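Local coordinates for bifunctional autolysin (Staphylococcus aureus subsp. aureus Mu50, PDB 6FXO), which hydrolyses cell-wall peptidoglycan as an autolysin, this part of it probably acting as an N-acetylglucosaminidase of glycoside hydrolase family 73, at residues N43-A48 with T212-A217; L65-P70 with Y196-N201; G86-Q91 with K174-G179. One frame throughout, in Å; residues are numbered along the deposited sequence.

Contact 1: N43-A48 with T212-A217; sequences NDVKHA and TDVDWA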
ATOM      1  N   ASN A  43     -17.385  15.290 -12.445  1.00 82.68           N
ATOM      2  CA  ASN A  43     -16.351  16.134 -11.867  1.00 96.67           C
ATOM      3  C   ASN A  43     -15.593  15.506 -10.687  1.00 95.63           C
ATOM      4  O   ASN A  43     -14.409  15.766 -10.495  1.00 95.71           O
ATOM      5  CB  ASN A  43     -16.931  17.508 -11.505  1.00105.56           C
ATOM      6  CG  ASN A  43     -16.833  18.517 -12.632  1.00123.06           C
ATOM      7  OD1 ASN A  43     -17.606  18.443 -13.594  1.00136.31           O
ATOM      8  ND2 ASN A  43     -15.943  19.516 -12.587  1.00126.05           N
ATOM      9  N   ASP A  44     -16.290  14.662  -9.922  1.00 90.53           N
ATOM     10  CA  ASP A  44     -15.768  13.963  -8.757  1.00 87.80           C
ATOM     11  C   ASP A  44     -14.652  12.977  -9.099  1.00 91.00           C
ATOM     12  O   ASP A  44     -13.706  12.800  -8.332  1.00 94.21           O
ATOM     13  CB  ASP A  44     -16.944  13.235  -8.094  1.00 84.06           C
ATOM     14  CG  ASP A  44     -17.652  14.018  -7.010  1.00 74.46           C
ATOM     15  OD1 ASP A  44     -18.124  15.142  -7.298  1.00 67.82           O
ATOM     16  OD2 ASP A  44     -17.824  13.474  -5.906  1.00 81.19           O
ATOM     17  N   VAL A  45     -14.776  12.349 -10.267  1.00 86.61           N
ATOM     18  CA  VAL A  45     -13.821  11.376 -10.772  1.00 75.48           C
ATOM     19  C   VAL A  45     -12.689  12.047 -11.529  1.00 65.22           C
ATOM     20  O   VAL A  45     -11.549  11.632 -11.405  1.00 61.34           O
ATOM     21  CB  VAL A  45     -14.580  10.360 -11.662  1.00 67.54           C
ATOM     22  CG1 VAL A  45     -13.640   9.281 -12.189  1.00 53.00           C
ATOM     23  CG2 VAL A  45     -15.736   9.736 -10.889  1.00 69.32           C
ATOM     24  N   LYS A  46     -13.021  13.081 -12.316  1.00 63.15           N
ATOM     25  CA  LYS A  46     -12.093  13.861 -13.120  1.00 72.93           C
ATOM     26  C   LYS A  46     -11.082  14.604 -12.222  1.00 75.86           C
ATOM     27  O   LYS A  46      -9.943  14.821 -12.626  1.00 79.50           O
ATOM     28  CB  LYS A  46     -12.935  14.795 -14.039  1.00 76.42           C
ATOM     29  CG  LYS A  46     -12.426  16.191 -14.425  1.00 98.71           C
ATOM     30  CD  LYS A  46     -13.605  16.998 -15.069  1.00124.76           C
ATOM     31  CE  LYS A  46     -13.292  18.391 -15.598  1.00124.96           C
ATOM     32  NZ  LYS A  46     -14.518  19.138 -16.069  1.00108.16           N
ATOM     33  N   HIS A  47     -11.501  14.950 -10.995  1.00 68.40           N
ATOM     34  CA  HIS A  47     -10.661  15.672 -10.010  1.00 60.74           C
ATOM     35  C   HIS A  47      -9.772  14.754  -9.171  1.00 43.28           C
ATOM     36  O   HIS A  47      -8.654  15.084  -8.829  1.00 34.68           O
ATOM     37  CB  HIS A  47     -11.557  16.546  -9.098  1.00 55.96           C
ATOM     38  CG  HIS A  47     -10.860  17.289  -8.003  1.00 60.60           C
ATOM     39  ND1 HIS A  47     -10.987  16.916  -6.682  1.00 60.26           N
ATOM     40  CD2 HIS A  47     -10.196  18.470  -8.008  1.00 68.15           C
ATOM     41  CE1 HIS A  47     -10.432  17.852  -5.915  1.00 58.34           C
ATOM     42  NE2 HIS A  47      -9.949  18.806  -6.696  1.00 51.72           N
ATOM     43  N   ALA A  48     -10.316  13.635  -8.813  1.00 36.25           N
ATOM     44  CA  ALA A  48      -9.646  12.641  -8.026  1.00 41.08           C
ATOM     45  C   ALA A  48      -8.590  11.878  -8.861  1.00 42.20           C
ATOM     46  O   ALA A  48      -7.656  11.306  -8.301  1.00 43.02           O
ATOM     47  CB  ALA A  48     -10.661  11.688  -7.476  1.00 28.65           C
ATOM     48  N   THR A 212     -14.015   1.105  -5.142  1.00 56.50           N
ATOM     49  CA  THR A 212     -14.881   2.070  -5.773  1.00 57.42           C
ATOM     50  C   THR A 212     -14.645   3.507  -5.374  1.00 49.14           C
ATOM     51  O   THR A 212     -14.886   4.406  -6.171  1.00 44.61           O
ATOM     52  CB  THR A 212     -16.360   1.629  -5.671  1.00 54.35           C
ATOM     53  OG1 THR A 212     -16.677   1.211  -4.331  1.00 46.68           O
ATOM     54  CG2 THR A 212     -16.680   0.504  -6.646  1.00 55.98           C
ATOM     55  N   ASP A 213     -14.165   3.729  -4.148  1.00 43.01           N
ATOM     56  CA  ASP A 213     -13.904   5.090  -3.673  1.00 34.73           C
ATOM     57  C   ASP A 213     -12.890   5.806  -4.561  1.00 35.33           C
ATOM     58  O   ASP A 213     -11.786   5.328  -4.756  1.00 35.18           O
ATOM     59  CB  ASP A 213     -13.250   4.981  -2.308  1.00 39.47           C
ATOM     60  CG  ASP A 213     -13.452   6.157  -1.400  1.00 39.88           C
ATOM     61  OD1 ASP A 213     -13.287   7.310  -1.876  1.00 31.22           O
ATOM     62  OD2 ASP A 213     -13.664   5.930  -0.194  1.00 39.21           O
ATOM     63  N   VAL A 214     -13.214   6.992  -5.004  1.00 33.78           N
ATOM     64  CA  VAL A 214     -12.395   7.794  -5.841  1.00 28.19           C
ATOM     65  C   VAL A 214     -11.303   8.418  -5.160  1.00 29.81           C
ATOM     66  O   VAL A 214     -10.388   8.942  -5.820  1.00 32.26           O
ATOM     67  CB  VAL A 214     -13.303   8.837  -6.532  1.00 28.99           C
ATOM     68  CG1 VAL A 214     -14.464   8.101  -7.258  1.00 23.05           C
ATOM     69  CG2 VAL A 214     -13.865   9.827  -5.474  1.00 27.75           C
ATOM     70  N   ASP A 215     -11.377   8.406  -3.809  1.00 36.58           N
ATOM     71  CA  ASP A 215     -10.367   8.981  -2.942  1.00 38.63           C
ATOM     72  C   ASP A 215      -9.410   7.950  -2.373  1.00 35.19           C
ATOM     73  O   ASP A 215      -8.452   8.334  -1.681  1.00 34.09           O
ATOM     74  CB  ASP A 215     -10.997   9.838  -1.798  1.00 35.99           C
ATOM     75  CG  ASP A 215     -11.470  11.190  -2.286  1.00 45.59           C
ATOM     76  OD1 ASP A 215     -10.605  12.007  -2.734  1.00 35.65           O
ATOM     77  OD2 ASP A 215     -12.691  11.464  -2.178  1.00 57.75           O
ATOM     78  N   TRP A 216      -9.657   6.671  -2.664  1.00 30.56           N
ATOM     79  CA  TRP A 216      -8.774   5.625  -2.150  1.00 28.36           C
ATOM     80  C   TRP A 216      -7.230   5.775  -2.397  1.00 25.64           C
ATOM     81  O   TRP A 216      -6.531   5.375  -1.498  1.00 22.84           O
ATOM     82  CB  TRP A 216      -9.213   4.316  -2.778  1.00 24.61           C
ATOM     83  CG  TRP A 216      -8.477   3.052  -2.194  1.00 26.14           C
ATOM     84  CD1 TRP A 216      -8.862   2.277  -1.128  1.00 24.79           C
ATOM     85  CD2 TRP A 216      -7.210   2.503  -2.661  1.00 21.56           C
ATOM     86  NE1 TRP A 216      -7.918   1.269  -0.894  1.00 25.20           N
ATOM     87  CE2 TRP A 216      -6.894   1.407  -1.828  1.00 21.70           C
ATOM     88  CE3 TRP A 216      -6.354   2.841  -3.717  1.00 21.30           C
ATOM     89  CZ2 TRP A 216      -5.747   0.636  -2.024  1.00 21.12           C
ATOM     90  CZ3 TRP A 216      -5.236   2.061  -3.951  1.00 18.01           C
ATOM     91  CH2 TRP A 216      -4.943   0.961  -3.103  1.00 18.39           C
ATOM     92  N   ALA A 217      -6.715   6.283  -3.582  1.00 27.00           N
ATOM     93  CA  ALA A 217      -5.256   6.379  -3.725  1.00 33.58           C
ATOM     94  C   ALA A 217      -4.826   7.617  -2.950  1.00 30.00           C
ATOM     95  O   ALA A 217      -3.674   7.669  -2.460  1.00 26.36           O
ATOM     96  CB  ALA A 217      -4.764   6.452  -5.225  1.00 26.49           C
TER
HETATM   97  O   HOH W   1     -10.786  14.059  -4.937  1.00 35.51           O
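Ala48 and Val214 carry most of this contact, methyl against branched side chain, with the CB of Ala48 lying 4.0 Å from the CB of Val214. The same methyl also presses on the backbone: Ala48 CB comes to 3.2 Å from Val214 O, a tight fit for a carbon against a carbonyl oxygen. The two methyls of Val214 reach different residues of the helix. Val214 CG1, anti to its own carbonyl carbon (chi1 -54°), meets Val45 CG2 at 4.2 Å, the two valines crossing at about a right angle. Val214 CG2 lies over the backbone instead, 4.1 Å from Asp44 O.

No direct hydrogen bond joins the segments; the polar link between them runs through a water. It donates to Asp215 OD1 at 3.0 Å and makes a long, weak bond to His47 ND1, so it ties the segments only loosely; Asn218 is a second partner of the same carboxylate oxygen. The carboxylate of Asp44 turns elsewhere, to a salt bridge with Arg32.

The loop holding Val214 is stiffened from within. Asp213 OD1 accepts from Asp215 N at 2.9 Å, approached on its anti side and 31° out of the carboxylate plane, while Trp216 N bonds to Asp213 O. Behind Val214 stand Arg199 and Trp200 of helix 195-200, so the valine is wedged between that helix and helix 42-49. Its setting is an Asx turn combined with a type I beta turn, a capping arrangement at the entry to helix 216-231.

Contact 2: L65-P70 with Y196-N201; sequences LRLDQP and YKMRWN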
ATOM      1  N   LEU A  65       4.316   6.938  -5.993  1.00 29.48           N
ATOM      2  CA  LEU A  65       5.568   6.342  -5.540  1.00 27.96           C
ATOM      3  C   LEU A  65       5.587   4.829  -6.001  1.00 26.46           C
ATOM      4  O   LEU A  65       4.586   4.147  -5.830  1.00 28.02           O
ATOM      5  CB  LEU A  65       5.694   6.389  -3.977  1.00 24.23           C
ATOM      6  CG  LEU A  65       6.880   5.689  -3.314  1.00 23.57           C
ATOM      7  CD1 LEU A  65       8.191   6.622  -3.365  1.00 14.66           C
ATOM      8  CD2 LEU A  65       6.543   5.159  -1.883  1.00 15.06           C
ATOM      9  N   ARG A  66       6.703   4.310  -6.517  1.00 29.08           N
ATOM     10  CA  ARG A  66       6.722   2.910  -6.901  1.00 28.08           C
ATOM     11  C   ARG A  66       7.003   1.973  -5.719  1.00 29.29           C
ATOM     12  O   ARG A  66       8.036   2.010  -5.080  1.00 32.93           O
ATOM     13  CB  ARG A  66       7.759   2.644  -8.040  1.00 32.55           C
ATOM     14  CG  ARG A  66       7.470   3.280  -9.411  1.00 30.46           C
ATOM     15  CD  ARG A  66       6.528   2.479 -10.365  1.00 40.27           C
ATOM     16  NE  ARG A  66       7.182   1.243 -10.792  1.00 44.73           N
ATOM     17  CZ  ARG A  66       7.753   1.019 -11.979  1.00 43.20           C
ATOM     18  NH1 ARG A  66       7.764   1.967 -12.904  1.00 32.52           N
ATOM     19  NH2 ARG A  66       8.357  -0.131 -12.220  1.00 48.63           N
ATOM     20  N   LEU A  67       5.992   1.174  -5.400  1.00 31.93           N
ATOM     21  CA  LEU A  67       5.891   0.192  -4.358  1.00 29.76           C
ATOM     22  C   LEU A  67       6.684  -1.083  -4.630  1.00 31.43           C
ATOM     23  O   LEU A  67       6.898  -1.888  -3.738  1.00 33.66           O
ATOM     24  CB  LEU A  67       4.346  -0.085  -4.217  1.00 34.62           C
ATOM     25  CG  LEU A  67       3.460   1.183  -3.853  1.00 26.53           C
ATOM     26  CD1 LEU A  67       2.022   0.838  -3.656  1.00 29.06           C
ATOM     27  CD2 LEU A  67       3.973   1.757  -2.439  1.00 26.12           C
ATOM     28  N   ASP A  68       7.060  -1.300  -5.891  1.00 34.60           N
ATOM     29  CA  ASP A  68       7.823  -2.463  -6.302  1.00 36.01           C
ATOM     30  C   ASP A  68       9.310  -2.127  -6.153  1.00 40.30           C
ATOM     31  O   ASP A  68      10.169  -2.959  -6.403  1.00 43.77           O
ATOM     32  CB  ASP A  68       7.439  -2.869  -7.738  1.00 36.78           C
ATOM     33  CG  ASP A  68       7.608  -1.769  -8.760  1.00 40.71           C
ATOM     34  OD1 ASP A  68       7.195  -0.632  -8.473  1.00 38.92           O
ATOM     35  OD2 ASP A  68       8.071  -2.064  -9.879  1.00 47.70           O
ATOM     36  N   GLN A  69       9.613  -0.894  -5.728  1.00 37.44           N
ATOM     37  CA  GLN A  69      11.014  -0.543  -5.583  1.00 37.31           C
ATOM     38  C   GLN A  69      11.535  -0.238  -4.231  1.00 35.57           C
ATOM     39  O   GLN A  69      11.245   0.802  -3.667  1.00 39.26           O
ATOM     40  CB  GLN A  69      11.433   0.597  -6.525  1.00 37.23           C
ATOM     41  CG  GLN A  69      12.762   0.247  -7.229  1.00 64.28           C
ATOM     42  CD  GLN A  69      12.920   0.789  -8.638  1.00 80.90           C
ATOM     43  OE1 GLN A  69      12.155   0.441  -9.539  1.00 80.96           O
ATOM     44  NE2 GLN A  69      13.994   1.553  -8.905  1.00 77.44           N
ATOM     45  N   PRO A  70      12.303  -1.139  -3.680  1.00 35.15           N
ATOM     46  CA  PRO A  70      12.857  -0.872  -2.376  1.00 38.89           C
ATOM     47  C   PRO A  70      13.792   0.325  -2.445  1.00 38.31           C
ATOM     48  O   PRO A  70      14.389   0.597  -3.474  1.00 37.30           O
ATOM     49  CB  PRO A  70      13.645  -2.135  -2.054  1.00 38.01           C
ATOM     50  CG  PRO A  70      13.034  -3.169  -2.883  1.00 46.17           C
ATOM     51  CD  PRO A  70      12.697  -2.476  -4.159  1.00 43.83           C
ATOM     52  N   TYR A 196      -1.987   4.827  -7.681  1.00 24.70           N
ATOM     53  CA  TYR A 196      -2.829   5.323  -8.697  1.00 34.56           C
ATOM     54  C   TYR A 196      -3.168   4.142  -9.682  1.00 45.38           C
ATOM     55  O   TYR A 196      -4.324   3.970 -10.050  1.00 48.15           O
ATOM     56  CB  TYR A 196      -2.123   6.444  -9.469  1.00 34.58           C
ATOM     57  CG  TYR A 196      -3.008   7.226 -10.407  1.00 50.11           C
ATOM     58  CD1 TYR A 196      -3.242   6.792 -11.716  1.00 47.49           C
ATOM     59  CD2 TYR A 196      -3.614   8.405  -9.998  1.00 51.10           C
ATOM     60  CE1 TYR A 196      -4.068   7.519 -12.586  1.00 32.57           C
ATOM     61  CE2 TYR A 196      -4.429   9.133 -10.850  1.00 58.20           C
ATOM     62  CZ  TYR A 196      -4.651   8.687 -12.140  1.00 42.65           C
ATOM     63  OH  TYR A 196      -5.444   9.430 -12.956  1.00 52.39           O
ATOM     64  N   LYS A 197      -2.167   3.335 -10.075  1.00 41.41           N
ATOM     65  CA  LYS A 197      -2.411   2.241 -10.971  1.00 39.23           C
ATOM     66  C   LYS A 197      -3.349   1.263 -10.280  1.00 42.46           C
ATOM     67  O   LYS A 197      -4.188   0.649 -10.960  1.00 49.62           O
ATOM     68  CB  LYS A 197      -1.105   1.551 -11.408  1.00 32.09           C
ATOM     69  CG  LYS A 197      -0.244   2.372 -12.429  1.00 29.04           C
ATOM     70  CD  LYS A 197       1.221   1.815 -12.464  1.00 35.35           C
ATOM     71  CE  LYS A 197       2.190   2.246 -13.588  1.00 48.49           C
ATOM     72  NZ  LYS A 197       3.644   1.810 -13.381  1.00 21.01           N
ATOM     73  N   MET A 198      -3.230   1.139  -8.942  1.00 34.74           N
ATOM     74  CA  MET A 198      -4.131   0.194  -8.254  1.00 39.43           C
ATOM     75  C   MET A 198      -5.585   0.633  -8.265  1.00 32.22           C
ATOM     76  O   MET A 198      -6.457  -0.228  -8.250  1.00 30.04           O
ATOM     77  CB  MET A 198      -3.711  -0.148  -6.816  1.00 37.12           C
ATOM     78  CG  MET A 198      -2.304  -0.553  -6.683  1.00 36.46           C
ATOM     79  SD  MET A 198      -1.858  -0.768  -4.964  1.00 36.07           S
ATOM     80  CE  MET A 198      -0.219  -1.336  -5.134  1.00 48.10           C
ATOM     81  N   ARG A 199      -5.805   1.943  -8.314  1.00 30.04           N
ATOM     82  CA  ARG A 199      -7.123   2.502  -8.330  1.00 35.11           C
ATOM     83  C   ARG A 199      -7.756   2.657  -9.696  1.00 41.87           C
ATOM     84  O   ARG A 199      -8.869   2.164  -9.871  1.00 38.82           O
ATOM     85  CB  ARG A 199      -7.199   3.885  -7.607  1.00 34.45           C
ATOM     86  CG  ARG A 199      -8.642   4.558  -7.611  1.00 28.90           C
ATOM     87  CD  ARG A 199      -9.730   3.654  -6.922  1.00 23.99           C
ATOM     88  NE  ARG A 199     -11.068   4.212  -7.019  1.00 33.44           N
ATOM     89  CZ  ARG A 199     -11.782   4.323  -8.124  1.00 61.42           C
ATOM     90  NH1 ARG A 199     -11.283   3.889  -9.289  1.00 55.43           N
ATOM     91  NH2 ARG A 199     -12.980   4.882  -8.084  1.00 71.59           N
ATOM     92  N   TRP A 200      -7.057   3.378 -10.618  1.00 44.16           N
ATOM     93  CA  TRP A 200      -7.467   3.653 -11.981  1.00 53.71           C
ATOM     94  C   TRP A 200      -6.940   2.718 -13.086  1.00 52.78           C
ATOM     95  O   TRP A 200      -7.496   2.709 -14.186  1.00 45.04           O
ATOM     96  CB  TRP A 200      -7.091   5.109 -12.238  1.00 51.10           C
ATOM     97  CG  TRP A 200      -7.416   5.966 -11.044  1.00 55.93           C
ATOM     98  CD1 TRP A 200      -6.550   6.436 -10.108  1.00 53.48           C
ATOM     99  CD2 TRP A 200      -8.720   6.385 -10.632  1.00 52.94           C
ATOM    100  NE1 TRP A 200      -7.241   7.125  -9.131  1.00 41.02           N
ATOM    101  CE2 TRP A 200      -8.569   7.114  -9.433  1.00 49.07           C
ATOM    102  CE3 TRP A 200      -9.999   6.217 -11.161  1.00 40.92           C
ATOM    103  CZ2 TRP A 200      -9.652   7.671  -8.753  1.00 42.18           C
ATOM    104  CZ3 TRP A 200     -11.073   6.771 -10.486  1.00 55.80           C
ATOM    105  CH2 TRP A 200     -10.893   7.489  -9.300  1.00 55.46           C
ATOM    106  N   ASN A 201      -5.873   1.940 -12.795  1.00 55.20           N
ATOM    107  CA  ASN A 201      -5.299   1.029 -13.768  1.00 51.18           C
ATOM    108  C   ASN A 201      -5.087   1.687 -15.130  1.00 49.73           C
ATOM    109  O   ASN A 201      -5.752   1.258 -16.050  1.00 50.22           O
ATOM    110  CB  ASN A 201      -6.216  -0.169 -13.971  1.00 47.87           C
ATOM    111  CG  ASN A 201      -5.525  -1.363 -14.566  1.00 60.45           C
ATOM    112  OD1 ASN A 201      -4.908  -1.271 -15.632  1.00 68.77           O
ATOM    113  ND2 ASN A 201      -5.655  -2.539 -13.994  1.00 57.74           N
TER
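Leu67 and Met198 meet through their end methyls, Leu67 CD1 to Met198 CE at 3.5 Å. The methionine comes from the helix as an almost straight rod, extended beyond CG, which carries its terminal methyl across to the loop; the leucine starts out toward it, and the two side chains cross at a slant. Next to this apolar touch runs a charged one. Arg66 NH1 and Lys197 NZ lie 4.2 Å apart, and both make salt bridges with OD2 of Asp239, so a single carboxylate oxygen gathers the two cations. The lysine ammonium stands oblique to the guanidinium and has a further partner in Asn193 OD1.

Asp239 belongs to strand 237-242, which pairs in parallel with strand 4-9. The site is therefore a three-way junction at which the loop 65-70, helix 195-200 of the lysozyme-clan domain and this two-stranded sheet come together.

One step further out, Asp68 sets the direction of the arginine. Arg66 folds back at chi2 (-85°) and chi3 (-67°) and grips the carboxylate side-on: NE bonds to Asp68 OD1 at 3.0 Å and NH2 to Asp68 OD2, both on syn lone pairs and practically in the guanidinium plane. This two-pronged hold fixes the rotation of the group and turns NH1 toward Asp239. On the apolar side, Tyr108 of helix 106-116 touches both Leu67 and Met198, and Trp216 packs on the methionine as well. Leu67 is held through its backbone too, by hydrogen bonds to Asn105 and Asn193.

Contact 3: G86-Q91 with K174-G179; sequences GVLENQ and KAIVGG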
ATOM      1  N   GLY A  86       4.653  -2.454  20.170  1.00 78.23           N
ATOM      2  CA  GLY A  86       4.323  -3.798  20.633  1.00 77.69           C
ATOM      3  C   GLY A  86       5.449  -4.656  20.105  1.00 74.75           C
ATOM      4  O   GLY A  86       6.612  -4.262  20.187  1.00 79.29           O
ATOM      5  N   VAL A  87       5.119  -5.808  19.511  1.00 76.00           N
ATOM      6  CA  VAL A  87       6.178  -6.665  18.970  1.00 88.57           C
ATOM      7  C   VAL A  87       6.638  -5.847  17.737  1.00 94.43           C
ATOM      8  O   VAL A  87       6.201  -4.718  17.605  1.00 99.99           O
ATOM      9  CB  VAL A  87       5.619  -8.052  18.585  1.00 87.52           C
ATOM     10  CG1 VAL A  87       5.284  -8.853  19.838  1.00 83.09           C
ATOM     11  CG2 VAL A  87       4.384  -7.905  17.701  1.00 82.36           C
ATOM     12  N   LEU A  88       7.522  -6.345  16.872  1.00 96.26           N
ATOM     13  CA  LEU A  88       7.896  -5.477  15.720  1.00 90.79           C
ATOM     14  C   LEU A  88       8.691  -4.245  16.156  1.00 90.07           C
ATOM     15  O   LEU A  88       9.202  -3.540  15.290  1.00 98.05           O
ATOM     16  CB  LEU A  88       6.656  -4.874  15.007  1.00 76.99           C
ATOM     17  CG  LEU A  88       6.157  -5.391  13.670  1.00 55.03           C
ATOM     18  CD1 LEU A  88       5.686  -6.830  13.761  1.00 46.07           C
ATOM     19  CD2 LEU A  88       4.930  -4.520  13.259  1.00 40.15           C
ATOM     20  N   GLU A  89       8.799  -3.993  17.483  1.00 93.41           N
ATOM     21  CA  GLU A  89       9.507  -2.871  18.047  1.00100.96           C
ATOM     22  C   GLU A  89      10.830  -2.756  17.338  1.00112.00           C
ATOM     23  O   GLU A  89      11.194  -1.681  16.871  1.00116.84           O
ATOM     24  CB  GLU A  89       9.713  -3.160  19.551  1.00117.10           C
ATOM     25  CG  GLU A  89       9.683  -1.970  20.491  1.00132.65           C
ATOM     26  CD  GLU A  89      10.974  -1.802  21.288  1.00146.05           C
ATOM     27  OE1 GLU A  89      11.048  -2.352  22.406  1.00154.13           O
ATOM     28  OE2 GLU A  89      11.895  -1.125  20.791  1.00155.48           O
ATOM     29  N   ASN A  90      11.537  -3.861  17.222  1.00116.92           N
ATOM     30  CA  ASN A  90      12.807  -3.799  16.533  1.00114.85           C
ATOM     31  C   ASN A  90      12.556  -4.478  15.213  1.00108.43           C
ATOM     32  O   ASN A  90      11.428  -4.479  14.748  1.00107.74           O
ATOM     33  CB  ASN A  90      13.944  -4.443  17.350  1.00114.82           C
ATOM     34  CG  ASN A  90      15.014  -3.420  17.669  1.00118.54           C
ATOM     35  OD1 ASN A  90      14.877  -2.658  18.628  1.00123.38           O
ATOM     36  ND2 ASN A  90      16.113  -3.327  16.924  1.00116.13           N
ATOM     37  N   GLN A  91      13.572  -5.093  14.651  1.00103.14           N
ATOM     38  CA  GLN A  91      13.534  -5.803  13.378  1.00100.43           C
ATOM     39  C   GLN A  91      13.271  -5.056  12.111  1.00 92.61           C
ATOM     40  O   GLN A  91      12.545  -5.523  11.240  1.00 84.07           O
ATOM     41  CB  GLN A  91      12.655  -7.100  13.426  1.00 98.30           C
ATOM     42  CG  GLN A  91      11.287  -7.090  14.129  1.00106.59           C
ATOM     43  CD  GLN A  91      11.353  -7.570  15.570  1.00120.66           C
ATOM     44  OE1 GLN A  91      11.500  -6.786  16.511  1.00124.14           O
ATOM     45  NE2 GLN A  91      11.263  -8.874  15.756  1.00125.89           N
ATOM     46  N   LYS A 174      10.945 -13.852  11.964  1.00 81.50           N
ATOM     47  CA  LYS A 174      10.503 -14.988  11.168  1.00 83.79           C
ATOM     48  C   LYS A 174       9.102 -14.797  10.605  1.00 84.82           C
ATOM     49  O   LYS A 174       8.899 -15.073   9.424  1.00 77.14           O
ATOM     50  CB  LYS A 174      10.560 -16.292  11.999  1.00 85.74           C
ATOM     51  CG  LYS A 174      11.968 -16.863  12.218  1.00 91.19           C
ATOM     52  CD  LYS A 174      11.987 -18.062  13.200  1.00100.14           C
ATOM     53  CE  LYS A 174      13.370 -18.672  13.366  1.00116.90           C
ATOM     54  NZ  LYS A 174      13.405 -19.813  14.334  1.00121.46           N
ATOM     55  N   ALA A 175       8.124 -14.341  11.432  1.00 81.11           N
ATOM     56  CA  ALA A 175       6.806 -14.166  10.854  1.00 69.25           C
ATOM     57  C   ALA A 175       6.926 -13.118   9.770  1.00 60.94           C
ATOM     58  O   ALA A 175       6.250 -13.176   8.743  1.00 52.94           O
ATOM     59  CB  ALA A 175       5.817 -13.718  11.914  1.00 66.97           C
ATOM     60  N   ILE A 176       7.809 -12.151  10.000  1.00 50.91           N
ATOM     61  CA  ILE A 176       7.986 -11.120   9.001  1.00 45.67           C
ATOM     62  C   ILE A 176       8.579 -11.661   7.703  1.00 44.64           C
ATOM     63  O   ILE A 176       8.135 -11.266   6.617  1.00 44.09           O
ATOM     64  CB  ILE A 176       8.921 -10.039   9.594  1.00 41.67           C
ATOM     65  CG1 ILE A 176       8.177  -9.267  10.645  1.00 32.05           C
ATOM     66  CG2 ILE A 176       9.494  -9.123   8.493  1.00 42.95           C
ATOM     67  CD1 ILE A 176       9.016  -8.365  11.599  1.00 25.74           C
ATOM     68  N   VAL A 177       9.539 -12.605   7.790  1.00 45.19           N
ATOM     69  CA  VAL A 177      10.049 -13.047   6.511  1.00 48.17           C
ATOM     70  C   VAL A 177       9.094 -13.874   5.747  1.00 45.05           C
ATOM     71  O   VAL A 177       8.887 -13.629   4.561  1.00 43.76           O
ATOM     72  CB  VAL A 177      11.466 -13.663   6.544  1.00 56.22           C
ATOM     73  CG1 VAL A 177      12.040 -13.722   5.128  1.00 51.79           C
ATOM     74  CG2 VAL A 177      12.381 -12.843   7.446  1.00 63.18           C
ATOM     75  N   GLY A 178       8.468 -14.832   6.400  1.00 49.16           N
ATOM     76  CA  GLY A 178       7.536 -15.644   5.668  1.00 53.90           C
ATOM     77  C   GLY A 178       6.264 -14.911   5.286  1.00 57.35           C
ATOM     78  O   GLY A 178       5.757 -15.204   4.185  1.00 47.97           O
ATOM     79  N   GLY A 179       5.763 -13.925   6.130  1.00 50.77           N
ATOM     80  CA  GLY A 179       4.545 -13.271   5.710  1.00 49.95           C
ATOM     81  C   GLY A 179       4.810 -12.343   4.563  1.00 47.44           C
ATOM     82  O   GLY A 179       3.929 -12.114   3.719  1.00 40.08           O
TER
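Gly179 N donates to Ala175 O at 2.8 Å, one of the backbone bonds holding the helical turn from which Ile176 reaches across to Gln91 and Leu88. Gly178 N to Lys174 O, at 3.1 Å, is the preceding i to i+4 bond of the helix. No hydrogen bond joins the two segments; everything that crosses is carbon against carbon.

One methyl does the touching. Ile176 carries CG1 anti to its carbonyl carbon, chi1 -72°, and with chi2 at 166° the branch extends outward, so that CD1 stands well clear of the helix backbone. That CD1 meets Gln91 CG at 3.6 Å, against the aliphatic part of the glutamine and not its amide, the two side chains crossing aslant. It also comes to 4.3 Å from Leu88 CD1, a looser touch, made by the end of a leucine whose first bond does not point at the helix. The methyl thus meets two residues of the loop, in directions roughly at right angles.

The glutamine bends sharply at chi2, -95°, which curls its amide back over its own loop. There Asn90 N makes a weak, strongly bent bond of 3.0 Å to Gln91 OE1, doubtful because Asn90 O also lies close to that oxygen. The loop itself is irregular: Gly86, Leu88 and Gln91 all have positive phi.

Gln91 is the N-cap residue of helix 92-102, whose Ala94 and Phe95 both pack on Ile176. Val146, from a loop, touches Ile176 and Leu88 alike, while Val172 near the start of helix 172-180 meets both Leu88 and Gln91. Ile176 is in this way buried where helix 172-180 lies against the start of helix 92-102 and the loop leading into it.

Contacts 1 and 2 share a neighbourhood: helix 195-200, which carries half of contact 2, also backs the loop 212-217 of contact 1, and Arg199 NE probably hydrogen-bonds Asp213 O between them. Contact 3 lies apart, its centre about 34 Å from that of contact 1 and across the middle of the chain. Contact 2 is the most central of the three, about 8 Å from the chain's centre, yet only partly buried, and it alone brings charged side chains close across the two segments. Contacts 1 and 3 lie farther out but are mainly buried and apolar; both set a helix against the lead-in to another, with a weak water bridge at contact 1.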